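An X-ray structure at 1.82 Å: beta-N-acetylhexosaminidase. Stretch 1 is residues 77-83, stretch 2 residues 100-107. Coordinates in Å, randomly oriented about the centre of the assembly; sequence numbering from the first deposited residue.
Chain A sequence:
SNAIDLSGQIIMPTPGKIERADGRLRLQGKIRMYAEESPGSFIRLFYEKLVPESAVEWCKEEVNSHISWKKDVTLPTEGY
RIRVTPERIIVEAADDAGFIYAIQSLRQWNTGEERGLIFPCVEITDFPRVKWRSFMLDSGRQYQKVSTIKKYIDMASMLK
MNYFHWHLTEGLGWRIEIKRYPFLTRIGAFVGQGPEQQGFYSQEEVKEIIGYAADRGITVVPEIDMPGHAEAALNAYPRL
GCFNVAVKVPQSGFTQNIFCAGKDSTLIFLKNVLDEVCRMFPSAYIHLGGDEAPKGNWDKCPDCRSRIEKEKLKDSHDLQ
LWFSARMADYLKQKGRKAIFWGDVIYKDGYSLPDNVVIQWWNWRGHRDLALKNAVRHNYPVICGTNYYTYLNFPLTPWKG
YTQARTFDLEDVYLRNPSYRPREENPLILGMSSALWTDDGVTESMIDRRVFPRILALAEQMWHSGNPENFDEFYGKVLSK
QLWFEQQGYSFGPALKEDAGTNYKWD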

# COMPACT_ATOMS: atom_id res chain seq x y z
N THR A 77 -18.23 7.97 -2.35
CA THR A 77 -17.37 7.34 -1.35
C THR A 77 -16.00 7.99 -1.37
O THR A 77 -15.45 8.27 -2.44
CB THR A 77 -17.20 5.83 -1.63
OG1 THR A 77 -18.46 5.26 -1.98
CG2 THR A 77 -16.66 5.13 -0.39
N GLU A 78 -15.48 8.23 -0.17
CA GLU A 78 -14.19 8.87 0.05
C GLU A 78 -14.12 10.34 -0.39
O GLU A 78 -13.04 10.94 -0.35
CB GLU A 78 -13.04 8.08 -0.59
CG GLU A 78 -13.08 6.58 -0.33
CD GLU A 78 -11.83 5.91 -0.85
OE1 GLU A 78 -11.79 5.56 -2.05
OE2 GLU A 78 -10.89 5.75 -0.04
N GLY A 79 -15.24 10.91 -0.81
CA GLY A 79 -15.23 12.28 -1.29
C GLY A 79 -15.45 13.29 -0.18
O GLY A 79 -15.96 12.95 0.88
N TYR A 80 -15.06 14.54 -0.41
CA TYR A 80 -15.30 15.58 0.58
C TYR A 80 -15.51 16.92 -0.10
O TYR A 80 -15.21 17.08 -1.29
CB TYR A 80 -14.12 15.66 1.57
CG TYR A 80 -12.84 16.10 0.91
CD1 TYR A 80 -11.97 15.18 0.34
CD2 TYR A 80 -12.51 17.45 0.84
CE1 TYR A 80 -10.80 15.60 -0.29
CE2 TYR A 80 -11.36 17.88 0.21
CZ TYR A 80 -10.50 16.95 -0.34
OH TYR A 80 -9.36 17.38 -0.97
N ARG A 81 -16.02 17.88 0.66
CA ARG A 81 -16.08 19.25 0.20
C ARG A 81 -15.59 20.12 1.35
O ARG A 81 -15.92 19.86 2.52
CB ARG A 81 -17.52 19.63 -0.17
CG ARG A 81 -17.69 21.06 -0.68
CD ARG A 81 -19.16 21.40 -0.92
NE ARG A 81 -19.78 20.50 -1.89
CZ ARG A 81 -20.59 19.49 -1.57
NH1 ARG A 81 -20.89 19.25 -0.30
NH2 ARG A 81 -21.09 18.71 -2.51
N ILE A 82 -14.76 21.11 1.03
CA ILE A 82 -14.31 22.08 2.02
C ILE A 82 -14.74 23.45 1.55
O ILE A 82 -14.48 23.80 0.40
CB ILE A 82 -12.77 22.10 2.13
CG1 ILE A 82 -12.23 20.76 2.66
CG2 ILE A 82 -12.33 23.23 3.05
CD1 ILE A 82 -10.69 20.66 2.64
N ARG A 83 -15.42 24.21 2.41
CA ARG A 83 -15.68 25.62 2.12
C ARG A 83 -15.03 26.45 3.20
O ARG A 83 -15.39 26.32 4.38
CB ARG A 83 -17.18 25.92 2.06
CG ARG A 83 -17.86 25.40 0.81
CD ARG A 83 -19.37 25.57 0.91
NE ARG A 83 -19.96 24.52 1.74
CZ ARG A 83 -21.16 24.60 2.29
NH1 ARG A 83 -21.89 25.69 2.11
NH2 ARG A 83 -21.63 23.59 3.02
N ILE A 100 -10.95 12.35 6.54
CA ILE A 100 -9.50 12.21 6.63
C ILE A 100 -8.81 12.88 5.45
O ILE A 100 -7.81 13.60 5.60
CB ILE A 100 -9.11 10.73 6.75
CG1 ILE A 100 -9.46 10.26 8.17
CG2 ILE A 100 -7.61 10.53 6.46
CD1 ILE A 100 -9.43 8.79 8.36
N TYR A 101 -9.36 12.69 4.26
CA TYR A 101 -8.76 13.31 3.09
C TYR A 101 -8.95 14.82 3.11
O TYR A 101 -8.06 15.55 2.68
CB TYR A 101 -9.30 12.66 1.80
CG TYR A 101 -8.92 11.19 1.73
CD1 TYR A 101 -7.69 10.75 2.20
CD2 TYR A 101 -9.81 10.24 1.24
CE1 TYR A 101 -7.34 9.40 2.16
CE2 TYR A 101 -9.47 8.88 1.19
CZ TYR A 101 -8.23 8.48 1.65
OH TYR A 101 -7.87 7.14 1.62
N ALA A 102 -10.09 15.29 3.62
CA ALA A 102 -10.25 16.74 3.82
C ALA A 102 -9.18 17.29 4.75
O ALA A 102 -8.65 18.37 4.53
CB ALA A 102 -11.66 17.07 4.35
N ILE A 103 -8.88 16.55 5.82
CA ILE A 103 -7.84 16.96 6.75
C ILE A 103 -6.49 17.02 6.04
O ILE A 103 -5.73 17.95 6.26
CB ILE A 103 -7.77 16.02 7.98
CG1 ILE A 103 -8.96 16.30 8.91
CG2 ILE A 103 -6.46 16.20 8.77
CD1 ILE A 103 -9.20 15.19 9.94
N GLN A 104 -6.21 16.05 5.18
CA GLN A 104 -4.94 16.07 4.45
C GLN A 104 -4.87 17.30 3.54
O GLN A 104 -3.82 17.91 3.39
CB GLN A 104 -4.75 14.79 3.63
CG GLN A 104 -4.63 13.51 4.44
CD GLN A 104 -3.38 13.46 5.31
OE1 GLN A 104 -2.56 14.39 5.33
NE2 GLN A 104 -3.22 12.36 6.04
N SER A 105 -5.99 17.67 2.93
CA SER A 105 -6.00 18.88 2.11
C SER A 105 -5.82 20.16 2.95
O SER A 105 -5.09 21.07 2.55
CB SER A 105 -7.27 18.97 1.25
OG SER A 105 -7.23 17.98 0.23
N LEU A 106 -6.47 20.22 4.11
CA LEU A 106 -6.33 21.39 4.99
C LEU A 106 -4.88 21.55 5.43
O LEU A 106 -4.38 22.68 5.55
CB LEU A 106 -7.24 21.26 6.22
CG LEU A 106 -8.74 21.50 5.99
CD1 LEU A 106 -9.54 21.16 7.25
CD2 LEU A 106 -9.00 22.94 5.58
N ARG A 107 -4.19 20.44 5.67
CA ARG A 107 -2.77 20.48 6.04
C ARG A 107 -1.95 21.26 5.02
O ARG A 107 -1.09 22.06 5.38
CB ARG A 107 -2.18 19.07 6.08
CG ARG A 107 -2.47 18.27 7.30
CD ARG A 107 -1.80 16.90 7.15
NE ARG A 107 -0.36 16.92 7.38
CZ ARG A 107 0.43 15.87 7.19
NH1 ARG A 107 -0.09 14.72 6.77
NH2 ARG A 107 1.73 15.95 7.44

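The most striking feature of this contact is a very short hydrogen bond between two hydroxyls, Y80 OH and S105 OG, which lie 2.5 Å apart. It is the only hydrogen bond between the strand and the helix, and either oxygen could be the donor. Both hydroxyls also have hydrogen-bonding partners elsewhere in the structure, so the pair belongs to a wider polar network within an otherwise largely apolar interface.

Y80 reaches S105 by lying along the helix. Its CA-to-CB bond points toward the helix, and with chi1 at 65° (p) and chi2 at -89° the ring passes over the backbone at Y101 and A102, carrying the hydroxyl to S105, itself in the m rotamer. One face of the ring has Y101 C and A102 N over it. At A102, whose side chain is a single methyl group, the two backbones come close: the CA atoms of Y80 and A102 are 6.1 Å apart, the nearest such pair in the backbone register, and Y80 CD2 packs 3.6 Å from A102 CB. On the same face, Y80 CE1 lies 3.9 Å from Y101 CB.

I82, two residues further along the strand, also directs its CA-to-CB bond toward the helix, whereas the intervening R81 points away, as the alternation of a strand requires. The extended m,t conformation of I82 places CD1 among three helical residues. I82 CD1 is 4.1 Å from A102 CB, 4.1 Å from S105 CB and 4.0 Å from L106 CG. I82 CD1 also lies 3.6 Å from A102 O, which accepts a hydrogen bond from L106 N at 2.9 Å. The CA-to-CB bond of L106 points sideways, but the end of its side chain comes nearer to the strand and meets this methyl. A102 is thus shared by Y80 and I82.

Before the strand, E78 also contacts the helix. Its CA-to-CB bond is directed sideways, yet the end of the side chain comes nearer, bringing E78 OE2 to 3.7 Å from Y101 CE2. The carboxylate oxygen sits at the edge of the Y101 ring, near its plane, where aromatic C-H groups present their slightly positive periphery. Both carboxylate oxygens are hydrogen-bonded elsewhere, while the backbone oxygen E78 O is buried by the contact without a partner in the model.

Strand and helix run at 40° to each other, with their axes 8.3 Å apart at closest approach, and the contact buries 356 Å² in total.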